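Local coordinates for protein beta-agarase (Persicobacter, PDB 6AII) that probably cleaves the beta-1,4 linkages of agarose to release neoagarobiose, as a glycoside hydrolase of family GH16, at residues K39-T42 and W48-F51; N54-D57 and Q63-H66; N68-V71 and M76-V79. One frame throughout, in Å; residues are numbered along the deposited sequence.

Interaction 1 of 3, residues K39-T42 and W48-F51; sequences KEET and WKNF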
ATOM      1  N   LYS A  39      11.772   3.022 -20.584  1.00 25.15           N
ATOM      2  CA  LYS A  39      12.679   1.982 -20.096  1.00 26.54           C
ATOM      3  C   LYS A  39      13.772   2.495 -19.171  1.00 24.75           C
ATOM      4  O   LYS A  39      14.444   1.636 -18.467  1.00 28.31           O
ATOM      5  CB  LYS A  39      13.351   1.270 -21.278  1.00 27.29           C
ATOM      6  CG  LYS A  39      12.418   0.501 -22.156  1.00 32.43           C
ATOM      7  CD  LYS A  39      13.114  -0.215 -23.315  1.00 41.94           C
ATOM      8  CE  LYS A  39      12.081  -0.878 -24.206  1.00 49.16           C
ATOM      9  NZ  LYS A  39      12.724  -1.643 -25.298  1.00 62.82           N
ATOM     10  N   GLU A  40      13.944   3.804 -19.058  1.00 26.38           N
ATOM     11  CA  GLU A  40      14.989   4.340 -18.266  1.00 28.58           C
ATOM     12  C   GLU A  40      14.458   4.904 -16.950  1.00 28.31           C
ATOM     13  O   GLU A  40      13.314   5.393 -16.892  1.00 26.73           O
ATOM     14  CB  GLU A  40      15.682   5.497 -18.987  1.00 37.61           C
ATOM     15  CG  GLU A  40      16.296   5.130 -20.342  1.00 44.71           C
ATOM     16  CD  GLU A  40      17.465   4.154 -20.312  1.00 52.80           C
ATOM     17  OE1 GLU A  40      18.176   4.114 -19.287  1.00 61.95           O
ATOM     18  OE2 GLU A  40      17.647   3.408 -21.309  1.00 68.52           O
ATOM     19  N   GLU A  41      15.305   4.849 -15.937  1.00 27.51           N
ATOM     20  CA  GLU A  41      14.996   5.371 -14.641  1.00 28.04           C
ATOM     21  C   GLU A  41      14.645   6.861 -14.764  1.00 32.23           C
ATOM     22  O   GLU A  41      15.402   7.643 -15.317  1.00 28.46           O
ATOM     23  CB  GLU A  41      16.144   5.208 -13.663  1.00 29.95           C
ATOM     24  CG  GLU A  41      15.906   5.993 -12.379  1.00 37.20           C
ATOM     25  CD  GLU A  41      17.032   5.887 -11.362  1.00 45.03           C
ATOM     26  OE1 GLU A  41      17.322   4.746 -10.968  1.00 36.51           O
ATOM     27  OE2 GLU A  41      17.597   6.948 -10.942  1.00 43.51           O
ATOM     28  N   THR A  42      13.529   7.266 -14.186  1.00 25.25           N
ATOM     29  CA  THR A  42      13.041   8.624 -14.352  1.00 26.72           C
ATOM     30  C   THR A  42      12.263   8.979 -13.093  1.00 28.13           C
ATOM     31  O   THR A  42      11.514   8.124 -12.637  1.00 24.25           O
ATOM     32  CB  THR A  42      12.066   8.713 -15.544  1.00 29.35           C
ATOM     33  OG1 THR A  42      12.621   8.161 -16.747  1.00 31.48           O
ATOM     34  CG2 THR A  42      11.621  10.128 -15.807  1.00 31.10           C
ATOM     35  N   TRP A  48       8.123  10.972  -8.643  1.00 20.67           N
ATOM     36  CA  TRP A  48       7.784   9.534  -8.537  1.00 22.83           C
ATOM     37  C   TRP A  48       8.794   8.732  -9.373  1.00 22.28           C
ATOM     38  O   TRP A  48       8.705   8.723 -10.615  1.00 21.80           O
ATOM     39  CB  TRP A  48       6.342   9.269  -9.045  1.00 21.35           C
ATOM     40  CG  TRP A  48       5.338  10.254  -8.547  1.00 20.68           C
ATOM     41  CD1 TRP A  48       4.719  11.221  -9.276  1.00 19.23           C
ATOM     42  CD2 TRP A  48       4.898  10.428  -7.191  1.00 17.83           C
ATOM     43  NE1 TRP A  48       3.914  11.982  -8.480  1.00 19.22           N
ATOM     44  CE2 TRP A  48       3.984  11.515  -7.194  1.00 18.46           C
ATOM     45  CE3 TRP A  48       5.133   9.746  -5.979  1.00 18.59           C
ATOM     46  CZ2 TRP A  48       3.334  11.955  -6.050  1.00 19.65           C
ATOM     47  CZ3 TRP A  48       4.512  10.222  -4.848  1.00 19.64           C
ATOM     48  CH2 TRP A  48       3.605  11.293  -4.888  1.00 19.95           C
ATOM     49  N   LYS A  49       9.676   7.982  -8.687  1.00 21.46           N
ATOM     50  CA  LYS A  49      10.609   7.167  -9.411  1.00 22.05           C
ATOM     51  C   LYS A  49       9.883   5.975 -10.016  1.00 22.29           C
ATOM     52  O   LYS A  49       9.135   5.339  -9.295  1.00 22.24           O
ATOM     53  CB  LYS A  49      11.716   6.604  -8.518  1.00 23.44           C
ATOM     54  CG  LYS A  49      12.917   5.960  -9.240  1.00 27.96           C
ATOM     55  CD  LYS A  49      13.819   5.290  -8.240  1.00 34.28           C
ATOM     56  CE  LYS A  49      15.203   4.895  -8.681  1.00 43.10           C
ATOM     57  NZ  LYS A  49      15.773   3.945  -7.685  1.00 44.95           N
ATOM     58  N   ASN A  50      10.127   5.697 -11.288  1.00 19.72           N
ATOM     59  CA  ASN A  50       9.536   4.548 -11.997  1.00 19.02           C
ATOM     60  C   ASN A  50      10.219   3.216 -11.691  1.00 20.60           C
ATOM     61  O   ASN A  50      10.237   2.357 -12.560  1.00 21.45           O
ATOM     62  CB  ASN A  50       9.432   4.777 -13.484  1.00 18.26           C
ATOM     63  CG  ASN A  50      10.756   4.964 -14.205  1.00 18.36           C
ATOM     64  OD1 ASN A  50      11.788   5.064 -13.537  1.00 22.02           O
ATOM     65  ND2 ASN A  50      10.705   4.976 -15.540  1.00 20.84           N
ATOM     66  N   PHE A  51      10.690   3.040 -10.493  1.00 21.79           N
ATOM     67  CA  PHE A  51      11.223   1.788 -10.094  1.00 24.32           C
ATOM     68  C   PHE A  51      11.257   1.685  -8.580  1.00 23.72           C
ATOM     69  O   PHE A  51      11.020   2.652  -7.851  1.00 23.53           O
ATOM     70  CB  PHE A  51      12.651   1.627 -10.658  1.00 23.08           C
ATOM     71  CG  PHE A  51      13.036   0.181 -10.861  1.00 22.15           C
ATOM     72  CD1 PHE A  51      12.453  -0.556 -11.890  1.00 21.89           C
ATOM     73  CD2 PHE A  51      13.934  -0.445 -10.021  1.00 23.12           C
ATOM     74  CE1 PHE A  51      12.765  -1.905 -12.057  1.00 22.59           C
ATOM     75  CE2 PHE A  51      14.231  -1.804 -10.179  1.00 22.92           C
ATOM     76  CZ  PHE A  51      13.701  -2.504 -11.231  1.00 22.68           C
TER
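Three hydrogen bonds tie Asn50 to the 39-42 loop, two through its carboxamide and one through its backbone. Asn50 ND2 donates to Glu40 O at 3.0 Å, a nearly straight bond (172°) lying in the plane of the amide. On the same carboxamide, Asn50 OD1 takes the N-H of Thr42 at 2.9 Å, the donor standing above the carbonyl plane. The backbone closes the set, Asn50 N giving to Thr42 O at 3.1 Å. Glu40 O is gripped twice, since Thr42 OG1 reaches it at 2.9 Å from the face opposite Asn50 ND2. Truncating Asn50 to an alanine removes both carboxamide bonds but not the backbone one, and is likely to leave Thr42 N without this acceptor and Glu40 O with one donor fewer.

The electrostatic contact is looser. The extended Glu41 side chain (chi1 169°, CG opposite the backbone N) crosses that of Lys49, and Glu41 OE1 lies nearer Lys49 CE (3.1 Å) than Lys49 NZ (3.7 Å), a long salt bridge; the ammonium is hydrogen-bonded to Trp52 O.

The loop leads into strand 43-44, which pairs antiparallel with strand 48-49; that strand lies antiparallel to strand 97-110, where Lys49 bonds through its backbone to Val109.

Interaction 2 of 3, residues N54-D57 and Q63-H66; sequences NSWD and QWRH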
ATOM      1  N   ASN A  54      16.229   0.431  -5.407  1.00 29.50           N
ATOM      2  CA  ASN A  54      17.533  -0.072  -5.911  1.00 33.15           C
ATOM      3  C   ASN A  54      17.269  -1.013  -7.091  1.00 33.84           C
ATOM      4  O   ASN A  54      16.125  -1.047  -7.619  1.00 29.67           O
ATOM      5  CB  ASN A  54      18.366  -0.639  -4.748  1.00 33.37           C
ATOM      6  CG  ASN A  54      17.700  -1.825  -4.087  1.00 34.36           C
ATOM      7  OD1 ASN A  54      17.222  -2.735  -4.785  1.00 30.67           O
ATOM      8  ND2 ASN A  54      17.609  -1.802  -2.765  1.00 37.79           N
ATOM      9  N   SER A  55      18.277  -1.791  -7.553  1.00 28.29           N
ATOM     10  CA  SER A  55      18.127  -2.470  -8.799  1.00 28.77           C
ATOM     11  C   SER A  55      17.385  -3.821  -8.613  1.00 25.51           C
ATOM     12  O   SER A  55      17.028  -4.438  -9.602  1.00 26.01           O
ATOM     13  CB  SER A  55      19.471  -2.684  -9.466  1.00 33.35           C
ATOM     14  OG  SER A  55      20.248  -3.531  -8.658  1.00 36.83           O
ATOM     15  N   TRP A  56      17.114  -4.250  -7.386  1.00 25.37           N
ATOM     16  CA  TRP A  56      16.339  -5.492  -7.152  1.00 26.25           C
ATOM     17  C   TRP A  56      15.002  -5.425  -7.903  1.00 24.53           C
ATOM     18  O   TRP A  56      14.331  -4.405  -7.782  1.00 24.52           O
ATOM     19  CB  TRP A  56      16.042  -5.643  -5.672  1.00 27.12           C
ATOM     20  CG  TRP A  56      15.376  -6.937  -5.334  1.00 28.09           C
ATOM     21  CD1 TRP A  56      15.773  -8.191  -5.650  1.00 31.68           C
ATOM     22  CD2 TRP A  56      14.178  -7.062  -4.574  1.00 28.00           C
ATOM     23  NE1 TRP A  56      14.908  -9.111  -5.116  1.00 30.36           N
ATOM     24  CE2 TRP A  56      13.930  -8.448  -4.417  1.00 26.67           C
ATOM     25  CE3 TRP A  56      13.323  -6.148  -3.983  1.00 29.53           C
ATOM     26  CZ2 TRP A  56      12.833  -8.934  -3.719  1.00 28.10           C
ATOM     27  CZ3 TRP A  56      12.248  -6.635  -3.266  1.00 30.80           C
ATOM     28  CH2 TRP A  56      12.004  -7.998  -3.148  1.00 27.92           C
ATOM     29  N   ASP A  57      14.637  -6.497  -8.599  1.00 23.37           N
ATOM     30  CA  ASP A  57      13.440  -6.434  -9.459  1.00 22.26           C
ATOM     31  C   ASP A  57      12.246  -7.171  -8.829  1.00 22.75           C
ATOM     32  O   ASP A  57      11.260  -7.397  -9.530  1.00 20.07           O
ATOM     33  CB  ASP A  57      13.727  -6.837 -10.906  1.00 22.46           C
ATOM     34  CG  ASP A  57      13.921  -8.314 -11.213  1.00 25.96           C
ATOM     35  OD1 ASP A  57      14.156  -9.113 -10.283  1.00 27.08           O
ATOM     36  OD2 ASP A  57      13.844  -8.650 -12.396  1.00 25.72           O
ATOM     37  N   GLN A  63       8.935  -9.330 -11.921  1.00 17.78           N
ATOM     38  CA  GLN A  63      10.017  -8.638 -12.570  1.00 16.80           C
ATOM     39  C   GLN A  63       9.634  -7.174 -12.783  1.00 17.32           C
ATOM     40  O   GLN A  63       8.989  -6.839 -13.764  1.00 19.18           O
ATOM     41  CB  GLN A  63      10.350  -9.234 -13.951  1.00 17.65           C
ATOM     42  CG  GLN A  63      11.107 -10.557 -13.840  1.00 19.91           C
ATOM     43  CD  GLN A  63      11.502 -11.158 -15.164  1.00 20.07           C
ATOM     44  OE1 GLN A  63      10.852 -10.988 -16.192  1.00 18.98           O
ATOM     45  NE2 GLN A  63      12.624 -11.893 -15.129  1.00 21.48           N
ATOM     46  N   TRP A  64       9.989  -6.354 -11.810  1.00 18.88           N
ATOM     47  CA  TRP A  64       9.726  -4.900 -11.919  1.00 17.90           C
ATOM     48  C   TRP A  64      10.520  -4.377 -13.098  1.00 20.52           C
ATOM     49  O   TRP A  64      11.709  -4.766 -13.241  1.00 20.90           O
ATOM     50  CB  TRP A  64      10.089  -4.153 -10.663  1.00 17.81           C
ATOM     51  CG  TRP A  64       9.161  -4.387  -9.520  1.00 18.38           C
ATOM     52  CD1 TRP A  64       7.808  -4.584  -9.568  1.00 18.77           C
ATOM     53  CD2 TRP A  64       9.536  -4.472  -8.151  1.00 18.92           C
ATOM     54  NE1 TRP A  64       7.327  -4.758  -8.307  1.00 19.26           N
ATOM     55  CE2 TRP A  64       8.355  -4.709  -7.419  1.00 18.64           C
ATOM     56  CE3 TRP A  64      10.738  -4.331  -7.457  1.00 19.88           C
ATOM     57  CZ2 TRP A  64       8.336  -4.812  -6.039  1.00 19.64           C
ATOM     58  CZ3 TRP A  64      10.714  -4.471  -6.088  1.00 20.37           C
ATOM     59  CH2 TRP A  64       9.540  -4.690  -5.386  1.00 21.18           C
ATOM     60  N   ARG A  65       9.870  -3.563 -13.925  1.00 19.68           N
ATOM     61  CA  ARG A  65      10.514  -2.999 -15.094  1.00 19.10           C
ATOM     62  C   ARG A  65      10.130  -1.534 -15.128  1.00 19.25           C
ATOM     63  O   ARG A  65       8.971  -1.214 -14.935  1.00 18.60           O
ATOM     64  CB  ARG A  65      10.053  -3.702 -16.360  1.00 21.99           C
ATOM     65  CG  ARG A  65      10.551  -5.138 -16.513  1.00 22.03           C
ATOM     66  CD  ARG A  65      12.055  -5.186 -16.643  1.00 23.97           C
ATOM     67  NE  ARG A  65      12.565  -6.557 -16.805  1.00 26.09           N
ATOM     68  CZ  ARG A  65      13.084  -7.309 -15.832  1.00 28.66           C
ATOM     69  NH1 ARG A  65      13.079  -6.918 -14.555  1.00 21.87           N
ATOM     70  NH2 ARG A  65      13.641  -8.486 -16.182  1.00 26.88           N
ATOM     71  N   HIS A  66      11.086  -0.695 -15.492  1.00 19.38           N
ATOM     72  CA  HIS A  66      10.804   0.731 -15.599  1.00 20.24           C
ATOM     73  C   HIS A  66       9.621   0.972 -16.561  1.00 22.81           C
ATOM     74  O   HIS A  66       8.749   1.858 -16.289  1.00 21.58           O
ATOM     75  CB  HIS A  66      12.030   1.474 -16.170  1.00 20.96           C
ATOM     76  CG  HIS A  66      13.164   1.483 -15.209  1.00 24.50           C
ATOM     77  ND1 HIS A  66      14.223   0.577 -15.308  1.00 31.56           N
ATOM     78  CD2 HIS A  66      13.388   2.180 -14.083  1.00 24.04           C
ATOM     79  CE1 HIS A  66      15.039   0.751 -14.291  1.00 29.36           C
ATOM     80  NE2 HIS A  66      14.604   1.782 -13.574  1.00 28.90           N
TER
HETATM   81  O   HOH W   1      15.662  -9.475 -14.304  1.00 29.96           O
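Trp56 and Trp64 meet in an offset edge-to-face pair, the six-membered ring of Trp64 presenting its edge to the face of Trp56 with the planes at 88° and the centroids 5.5 Å apart. The closest side-chain atoms are Trp56 CE3 and Trp64 CZ3, at 3.7 Å. The close-packed part of the contact continues along the backbone: Trp64 N donates to Asp57 O at 2.8 Å in a practically straight bond, while that same oxygen lies over one face of the Trp64 indole and Trp56 O sits at its edge, in plane. Chi1 of -72°, with CG beside the backbone N, swings the Trp64 ring under the Asp57 carbonyl. Trp64 is buried, whereas Trp56 is exposed; Trp64 NE1 bonds to Ile286 O, and its ring also packs against Met105 and Cys107.

The contact joins the loop after strand 48-49 to the end of strand 62-64, which runs parallel to strand 97-110 in the beta-sandwich characteristic of GH16 enzymes. In the loop, Asn54 OD1 accepts from Trp56 N at 3.0 Å, forming an Asx turn that ends on Trp56.

The Asp57-Arg65 side, by contrast, is hydrated. Arg65 NH1 forms a salt bridge with Asp57 OD2 at 2.9 Å, using the anti lone pair of the oxygen, with carboxylate and guanidinium nearly coplanar. The same NH1 also donates to Trp64 O at 2.9 Å, which fixes the turn of the guanidinium. A water donates to Asp57 OD2 and accepts from Arg65 NH2 (2.9 Å), bridging the two charges, while Asp57 OD1 has a second cationic partner in Lys87.

Interaction 3 of 3, residues N68-V71 and M76-V79; sequences NVSV and MNIV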
ATOM      1  N   ASN A  68       6.973  -0.526 -17.121  1.00 19.59           N
ATOM      2  CA  ASN A  68       5.662  -1.004 -16.652  1.00 18.95           C
ATOM      3  C   ASN A  68       5.018   0.060 -15.745  1.00 20.98           C
ATOM      4  O   ASN A  68       4.028  -0.242 -15.072  1.00 19.93           O
ATOM      5  CB  ASN A  68       5.765  -2.352 -15.940  1.00 18.69           C
ATOM      6  CG  ASN A  68       5.794  -3.492 -16.953  1.00 20.15           C
ATOM      7  OD1 ASN A  68       6.711  -3.543 -17.805  1.00 20.80           O
ATOM      8  ND2 ASN A  68       4.806  -4.394 -16.940  1.00 17.44           N
ATOM      9  N   VAL A  69       5.525   1.294 -15.810  1.00 18.20           N
ATOM     10  CA  VAL A  69       4.874   2.443 -15.153  1.00 19.14           C
ATOM     11  C   VAL A  69       4.639   3.515 -16.222  1.00 20.20           C
ATOM     12  O   VAL A  69       5.546   3.911 -16.935  1.00 19.35           O
ATOM     13  CB  VAL A  69       5.721   3.014 -13.998  1.00 19.71           C
ATOM     14  CG1 VAL A  69       5.101   4.292 -13.400  1.00 19.16           C
ATOM     15  CG2 VAL A  69       5.979   2.019 -12.878  1.00 19.49           C
ATOM     16  N   SER A  70       3.438   4.082 -16.248  1.00 17.96           N
ATOM     17  CA  SER A  70       3.170   5.221 -17.167  1.00 19.10           C
ATOM     18  C   SER A  70       2.120   6.104 -16.491  1.00 20.49           C
ATOM     19  O   SER A  70       1.614   5.796 -15.423  1.00 19.04           O
ATOM     20  CB  SER A  70       2.684   4.722 -18.506  1.00 21.80           C
ATOM     21  OG  SER A  70       1.428   4.091 -18.375  1.00 20.95           O
ATOM     22  N   VAL A  71       1.855   7.228 -17.119  1.00 18.75           N
ATOM     23  CA  VAL A  71       0.765   8.111 -16.697  1.00 18.32           C
ATOM     24  C   VAL A  71      -0.020   8.489 -17.927  1.00 19.32           C
ATOM     25  O   VAL A  71       0.535   8.968 -18.910  1.00 19.85           O
ATOM     26  CB  VAL A  71       1.233   9.358 -15.927  1.00 18.89           C
ATOM     27  CG1 VAL A  71       0.015  10.129 -15.425  1.00 19.59           C
ATOM     28  CG2 VAL A  71       2.153   9.048 -14.761  1.00 18.18           C
ATOM     29  N   MET A  76      -1.912   7.432 -12.963  1.00 17.73           N
ATOM     30  CA  MET A  76      -0.679   6.651 -13.066  1.00 16.60           C
ATOM     31  C   MET A  76      -1.112   5.191 -13.289  1.00 18.40           C
ATOM     32  O   MET A  76      -2.101   4.736 -12.652  1.00 19.27           O
ATOM     33  CB  MET A  76       0.156   6.734 -11.791  1.00 19.33           C
ATOM     34  CG  MET A  76       1.320   5.801 -11.789  1.00 20.91           C
ATOM     35  SD  MET A  76       2.447   6.208 -10.382  1.00 28.53           S
ATOM     36  CE  MET A  76       3.315   7.576 -10.953  1.00 27.18           C
ATOM     37  N   ASN A  77      -0.431   4.497 -14.165  1.00 17.94           N
ATOM     38  CA  ASN A  77      -0.699   3.107 -14.522  1.00 19.11           C
ATOM     39  C   ASN A  77       0.483   2.263 -14.021  1.00 19.66           C
ATOM     40  O   ASN A  77       1.636   2.543 -14.370  1.00 19.10           O
ATOM     41  CB  ASN A  77      -0.766   2.930 -16.038  1.00 20.28           C
ATOM     42  CG  ASN A  77      -1.809   3.808 -16.668  1.00 24.02           C
ATOM     43  OD1 ASN A  77      -2.959   3.610 -16.326  1.00 23.32           O
ATOM     44  ND2 ASN A  77      -1.388   4.704 -17.576  1.00 22.20           N
ATOM     45  N   ILE A  78       0.192   1.255 -13.218  1.00 18.96           N
ATOM     46  CA  ILE A  78       1.191   0.305 -12.722  1.00 18.28           C
ATOM     47  C   ILE A  78       0.802  -1.047 -13.329  1.00 17.00           C
ATOM     48  O   ILE A  78      -0.188  -1.662 -12.929  1.00 18.35           O
ATOM     49  CB  ILE A  78       1.308   0.339 -11.210  1.00 19.05           C
ATOM     50  CG1 ILE A  78       1.559   1.754 -10.688  1.00 19.73           C
ATOM     51  CG2 ILE A  78       2.438  -0.589 -10.790  1.00 20.41           C
ATOM     52  CD1 ILE A  78       1.578   1.877  -9.188  1.00 25.96           C
ATOM     53  N   VAL A  79       1.563  -1.459 -14.361  1.00 16.42           N
ATOM     54  CA  VAL A  79       1.125  -2.463 -15.304  1.00 16.78           C
ATOM     55  C   VAL A  79       1.714  -3.848 -15.028  1.00 16.73           C
ATOM     56  O   VAL A  79       2.896  -3.913 -14.756  1.00 18.31           O
ATOM     57  CB  VAL A  79       1.457  -2.047 -16.741  1.00 18.13           C
ATOM     58  CG1 VAL A  79       1.102  -3.127 -17.719  1.00 20.71           C
ATOM     59  CG2 VAL A  79       0.767  -0.702 -17.026  1.00 22.19           C
TER
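Ser70 and Asn77 face each other as an antiparallel hydrogen-bonded pair, with their side chains on the same face of the hairpin. Asn77 ND2 donates to Ser70 OG at 3.0 Å, the hydroxyl oxygen lying close to the amide plane, and Ser72 OG also accepts from this nitrogen. Ser70 OG stands between its backbone N and carbonyl carbon (chi1 65°), a position that brings it alongside Asn77 CB, 3.4 Å away. Beneath them the backbones are joined by Asn77 N to Ser70 O at 2.7 Å and Ser70 N to Asn77 O at 3.0 Å.

Val69, Val71, Met76 and Ile78 project from the other face. Met76, on the partner strand, touches both valines: its CE is 4.2 Å from Val71 CG2, and its CG 4.4 Å from Val69 CG1, a light apolar contact.

At the open end, Asn68 continues the pairing with its side chain. Its ND2 reaches Val79 O at 2.9 Å, approaching from well above the carbonyl plane, while Asn68 O receives Val79 N at 2.8 Å.

Strand 75-79 is flanked on its other edge by strand 312-325, through Met76 with Val315 and Ile78 with Met313, and the apolar face packs on strands 97-110 and 280-287 of the second sheet.

Overall arrangement
The three contacts follow one another along the chain, each closing before the next opens, and all lie on the same side of the chain's centre. Interactions 1 and 2 are centred about 10 Å apart, and each pairs a loop with a strand (48-49, 62-64) of the mixed sheet that contains strand 97-110; they touch where Phe51 stacks on His66. Interaction 3, a hairpin of the antiparallel sheet, is centred about 10 Å from interaction 1 and 14 Å from interaction 2. It meets interaction 1 where Trp48 packs on Met76 and Asn50 on Val69; interaction 2 merely adjoins it in sequence. That packing connects the mixed-sheet region to the hairpin in the other sheet of the GH16 beta-sandwich.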